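Local coordinates for Exo-beta-1,3-glucanase (Streptomyces sp. SirexAA-E, PDB 4PEY), which hydrolyses laminarin and laminarioligosaccharides successively from their non-reducing ends, giving glucose and laminaribiose as end products, at residues Lys481-Thr487 with Gln513-Lys517; Ser195-Gly199 with Asn242-Thr246. The protein carries 1 engineered substitution. Where two conformers were deposited one is given. Residue numbers count along the deposited sequence, not the author numbering.

How the interactions relate
The chain folds into two right-handed parallel beta-helices in tandem, the fold of glycoside hydrolase family 55. Interaction 2 comes first and is complete before interaction 1 begins. It lies late in the first beta-helix, where strand 191-198 turns a corner at S195 and G196 and strand 231-243 turns one at N242; strand 210-220 pairs with both, parallel to one and antiparallel to the other. Interaction 1 lies late in the second beta-helix and joins strands 480-482 and 512-513 of an eight-stranded parallel sheet. The two contacts share no sheet. Their centres are 30 Å apart and their nearest atoms about 19 Å. Both lie away from the substrate sites. Each joins segments of one beta-helix.

Interaction 1: Lys481-Thr487 with Gln513-Lys517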
loop_
_atom_site.group_PDB
_atom_site.type_symbol
_atom_site.label_atom_id
_atom_site.label_comp_id
_atom_site.label_asym_id
_atom_site.label_seq_id
_atom_site.Cartn_x
_atom_site.Cartn_y
_atom_site.Cartn_z
ATOM N N LYS A 481 -16.541 -6.497 -5.669
ATOM C CA LYS A 481 -17.858 -6.420 -6.276
ATOM C C LYS A 481 -17.984 -5.196 -7.165
ATOM O O LYS A 481 -17.771 -4.072 -6.714
ATOM C CB LYS A 481 -18.949 -6.364 -5.205
ATOM C CG LYS A 481 -20.343 -6.144 -5.794
ATOM C CD LYS A 481 -21.377 -5.851 -4.738
ATOM C CE LYS A 481 -22.752 -5.608 -5.362
ATOM N NZ LYS A 481 -23.356 -6.834 -5.967
ATOM N N VAL A 482 -18.334 -5.426 -8.427
ATOM C CA VAL A 482 -18.722 -4.360 -9.337
ATOM C C VAL A 482 -20.242 -4.343 -9.383
ATOM O O VAL A 482 -20.861 -5.362 -9.705
ATOM C CB VAL A 482 -18.134 -4.576 -10.745
ATOM C CG1 VAL A 482 -18.541 -3.451 -11.694
ATOM C CG2 VAL A 482 -16.609 -4.692 -10.661
ATOM N N ASP A 483 -20.843 -3.205 -9.044
ATOM C CA ASP A 483 -22.304 -3.107 -9.021
ATOM C C ASP A 483 -22.925 -3.486 -10.364
ATOM O O ASP A 483 -22.341 -3.226 -11.422
ATOM C CB ASP A 483 -22.746 -1.696 -8.636
ATOM C CG ASP A 483 -22.550 -1.400 -7.166
ATOM O OD1 ASP A 483 -22.130 -2.313 -6.415
ATOM O OD2 ASP A 483 -22.834 -0.252 -6.765
ATOM N N ASP A 484 -24.108 -4.095 -10.317
ATOM C CA ASP A 484 -24.794 -4.528 -11.533
ATOM C C ASP A 484 -25.072 -3.376 -12.500
ATOM O O ASP A 484 -25.134 -3.581 -13.710
ATOM C CB ASP A 484 -26.106 -5.236 -11.184
ATOM C CG ASP A 484 -25.882 -6.584 -10.526
ATOM O OD1 ASP A 484 -24.774 -7.149 -10.692
ATOM O OD2 ASP A 484 -26.811 -7.084 -9.854
ATOM N N SER A 485 -25.228 -2.166 -11.969
ATOM C CA SER A 485 -25.569 -1.002 -12.789
ATOM C C SER A 485 -24.382 -0.467 -13.599
ATOM O O SER A 485 -24.565 0.290 -14.553
ATOM C CB SER A 485 -26.136 0.115 -11.906
ATOM O OG SER A 485 -25.221 0.470 -10.882
ATOM N N VAL A 486 -23.171 -0.860 -13.218
ATOM C CA VAL A 486 -21.960 -0.403 -13.904
ATOM C C VAL A 486 -21.885 -0.942 -15.340
ATOM O O VAL A 486 -22.244 -2.094 -15.586
ATOM C CB VAL A 486 -20.706 -0.827 -13.106
ATOM C CG1 VAL A 486 -19.429 -0.602 -13.903
ATOM C CG2 VAL A 486 -20.659 -0.085 -11.774
ATOM N N THR A 487 -21.416 -0.116 -16.280
ATOM C CA THR A 487 -21.336 -0.479 -17.693
ATOM C C THR A 487 -19.902 -0.818 -18.139
ATOM O O THR A 487 -19.684 -1.660 -19.017
ATOM C CB THR A 487 -21.889 0.670 -18.565
ATOM O OG1 THR A 487 -23.241 0.940 -18.179
ATOM C CG2 THR A 487 -21.853 0.314 -20.045
ATOM N N GLN A 513 -17.596 -10.562 -8.028
ATOM C CA GLN A 513 -18.986 -10.478 -8.471
ATOM C C GLN A 513 -19.115 -9.269 -9.386
ATOM O O GLN A 513 -18.642 -8.180 -9.043
ATOM C CB GLN A 513 -19.958 -10.365 -7.279
ATOM C CG GLN A 513 -21.429 -10.331 -7.696
ATOM C CD GLN A 513 -22.386 -10.031 -6.548
ATOM O OE1 GLN A 513 -22.006 -9.445 -5.529
ATOM N NE2 GLN A 513 -23.639 -10.426 -6.716
ATOM N N ALA A 514 -19.728 -9.460 -10.554
ATOM C CA ALA A 514 -19.830 -8.387 -11.542
ATOM C C ALA A 514 -20.966 -8.658 -12.514
ATOM O O ALA A 514 -21.359 -9.809 -12.703
ATOM C CB ALA A 514 -18.506 -8.226 -12.309
ATOM N N PRO A 515 -21.507 -7.600 -13.134
ATOM C CA PRO A 515 -22.470 -7.862 -14.204
ATOM C C PRO A 515 -21.786 -8.511 -15.402
ATOM O O PRO A 515 -20.571 -8.365 -15.571
ATOM C CB PRO A 515 -23.000 -6.468 -14.550
ATOM C CG PRO A 515 -21.882 -5.539 -14.164
ATOM C CD PRO A 515 -21.291 -6.156 -12.918
ATOM N N VAL A 516 -22.557 -9.233 -16.206
ATOM C CA VAL A 516 -22.048 -9.808 -17.439
ATOM C C VAL A 516 -22.394 -8.863 -18.589
ATOM O O VAL A 516 -23.510 -8.887 -19.114
ATOM C CB VAL A 516 -22.622 -11.219 -17.687
ATOM C CG1 VAL A 516 -22.033 -11.812 -18.946
ATOM C CG2 VAL A 516 -22.320 -12.115 -16.493
ATOM N N LYS A 517 -21.426 -8.017 -18.939
ATOM C CA LYS A 517 -21.587 -6.945 -19.916
ATOM C C LYS A 517 -20.290 -6.823 -20.710
ATOM O O LYS A 517 -19.210 -7.047 -20.162
ATOM C CB LYS A 517 -21.914 -5.603 -19.234
ATOM C CG LYS A 517 -23.242 -5.553 -18.477
ATOM C CD LYS A 517 -23.429 -4.196 -17.785
ATOM C CE LYS A 517 -24.745 -4.125 -17.018
ATOM N NZ LYS A 517 -24.949 -2.798 -16.365
#
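K481 forms a parallel bridge with Q513. Their side chains lie on the same face, and K481 NZ makes a weak hydrogen bond to Q513 OE1 (3.0 Å). V482 N donates to Q513 O at 2.8 Å, nearly straight. The V482 side chain packs on A514 (CB-CB 4.0 Å) and on the P515 ring (V482 CG1 to P515 CD 4.0 Å). D483 turns away and bonds S446 and Q444 of the preceding coil. D483 to V486 form a type I beta turn, closed by V486 N to D483 O (3.1 Å). This turn presents two carbonyls to one lysine: K517 NZ donates to D484 O (2.8 Å) and to V486 O (2.9 Å). The P515 ring packs against both: P515 CB is 3.7 Å from D484 O, P515 CG 3.7 Å from V486 O. Strand 512-513 follows 480-482 as the last of eight stacked parallel strands. Such stacking of successive coils, with the loops that follow packed on each other, is typical of a parallel beta-helix.

Interaction 2: Ser195-Gly199 with Asn242-Thr246; sequences SGVEG and NARGT
This contact belongs to the late part of the first parallel beta-helix, where two segments meet at and just after corners of the coil. S195 and G196 turn one corner, N242 the other; N242 and A243 form a G1 beta bulge opposite T216 of strand 210-220. The segments run in the same general direction, closest at G196 and R244 (CA-CA 3.8 Å) and diverging on both sides; V197 faces G245 (CA-CA 5.6 Å). V197-E198 is a weakly bonded strand (phi/psi -105/111, -67/126); R244 is extended (-153/136). G245 N donates to G196 O, 2.9 Å and almost linear. Two CA-H...O contacts add to it: R244 CA reaches the same G196 O, and G196 CA reaches A243 O, both 3.6 Å. G196 (66/32) and G245 (73/-178) have positive phi. A CB would clash with A243 O at G196 and with E198 OE2 at G245. The R244 side chain is t, t, t (chi4 84°). One guanidinium face lies on E198 CA and V197 C, with R244 NH2 3.7 Å from E198 CA. Its NH1 bonds E214 O. E198 (chi1 m, chi2 t) has CG 3.9 Å from R244 NE. Water 1 links V197 O (3.2 Å) to R244 NH1 (2.9 Å). Water 3 donates to E198 OE2 (2.9 Å) and accepts a weak hydrogen bond from R244 NE (3.1 Å). Water 2 donates to E198 OE1 (2.7 Å) and accepts from T246 N (2.9 Å).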
loop_
_atom_site.group_PDB
_atom_site.type_symbol
_atom_site.label_atom_id
_atom_site.label_comp_id
_atom_site.label_asym_id
_atom_site.label_seq_id
_atom_site.Cartn_x
_atom_site.Cartn_y
_atom_site.Cartn_z
ATOM N N SER A 195 3.096 -3.757 -14.560
ATOM C CA SER A 195 2.679 -2.773 -15.569
ATOM C C SER A 195 3.816 -1.781 -15.794
ATOM O O SER A 195 4.360 -1.237 -14.847
ATOM C CB SER A 195 1.373 -2.051 -15.183
ATOM O OG SER A 195 1.487 -1.276 -13.998
ATOM N N GLY A 196 4.194 -1.577 -17.054
ATOM C CA GLY A 196 5.276 -0.661 -17.379
ATOM C C GLY A 196 6.643 -1.097 -16.876
ATOM O O GLY A 196 7.486 -0.264 -16.552
ATOM N N VAL A 197 6.878 -2.405 -16.808
ATOM C CA VAL A 197 8.145 -2.903 -16.288
ATOM C C VAL A 197 9.039 -3.413 -17.413
ATOM O O VAL A 197 8.747 -4.428 -18.052
ATOM C CB VAL A 197 7.922 -4.024 -15.247
ATOM C CG1 VAL A 197 9.263 -4.567 -14.735
ATOM C CG2 VAL A 197 7.066 -3.497 -14.094
ATOM N N GLU A 198 10.126 -2.689 -17.664
ATOM C CA GLU A 198 11.133 -3.134 -18.612
ATOM C C GLU A 198 11.807 -4.371 -18.033
ATOM O O GLU A 198 12.260 -4.360 -16.887
ATOM C CB GLU A 198 12.142 -2.018 -18.885
ATOM C CG GLU A 198 11.485 -0.784 -19.496
ATOM C CD GLU A 198 12.348 0.466 -19.442
ATOM O OE1 GLU A 198 13.391 0.459 -18.757
ATOM O OE2 GLU A 198 11.971 1.468 -20.085
ATOM N N GLY A 199 11.833 -5.449 -18.805
ATOM C CA GLY A 199 12.426 -6.689 -18.340
ATOM C C GLY A 199 11.439 -7.651 -17.699
ATOM O O GLY A 199 11.829 -8.747 -17.292
ATOM N N ASN A 242 0.507 6.323 -19.791
ATOM C CA ASN A 242 1.109 5.162 -20.439
ATOM C C ASN A 242 2.577 5.026 -20.043
ATOM O O ASN A 242 3.468 4.927 -20.891
ATOM C CB ASN A 242 0.954 5.259 -21.954
ATOM C CG ASN A 242 -0.496 5.240 -22.377
ATOM O OD1 ASN A 242 -1.294 4.466 -21.848
ATOM N ND2 ASN A 242 -0.851 6.104 -23.313
ATOM N N ALA A 243 2.802 5.045 -18.733
ATOM C CA ALA A 243 4.137 5.020 -18.157
ATOM C C ALA A 243 4.827 3.679 -18.380
ATOM O O ALA A 243 4.191 2.624 -18.352
ATOM C CB ALA A 243 4.061 5.327 -16.671
ATOM N N ARG A 244 6.139 3.734 -18.584
ATOM C CA ARG A 244 6.954 2.534 -18.677
ATOM C C ARG A 244 8.374 2.872 -18.255
ATOM O O ARG A 244 8.910 3.912 -18.649
ATOM C CB ARG A 244 6.923 1.954 -20.094
ATOM C CG ARG A 244 7.730 0.666 -20.264
ATOM C CD ARG A 244 7.488 0.018 -21.631
ATOM N NE ARG A 244 8.374 -1.126 -21.843
ATOM C CZ ARG A 244 8.136 -2.356 -21.397
ATOM N NH1 ARG A 244 7.018 -2.619 -20.731
ATOM N NH2 ARG A 244 9.017 -3.327 -21.629
ATOM N N GLY A 245 8.973 2.000 -17.443
ATOM C CA GLY A 245 10.313 2.235 -16.930
ATOM C C GLY A 245 10.343 3.311 -15.861
ATOM O O GLY A 245 9.307 3.865 -15.497
ATOM N N THR A 246 11.539 3.614 -15.364
ATOM C CA THR A 246 11.671 4.552 -14.263
ATOM C C THR A 246 11.494 6.001 -14.719
ATOM O O THR A 246 11.686 6.337 -15.896
ATOM C CB THR A 246 13.037 4.425 -13.569
ATOM O OG1 THR A 246 14.072 4.824 -14.476
ATOM C CG2 THR A 246 13.276 2.990 -13.097
HETATM O O HOH W 1 6.489 -5.418 -20.135
HETATM O O HOH W 2 13.703 2.517 -17.026
HETATM O O HOH W 3 10.591 0.931 -22.540
#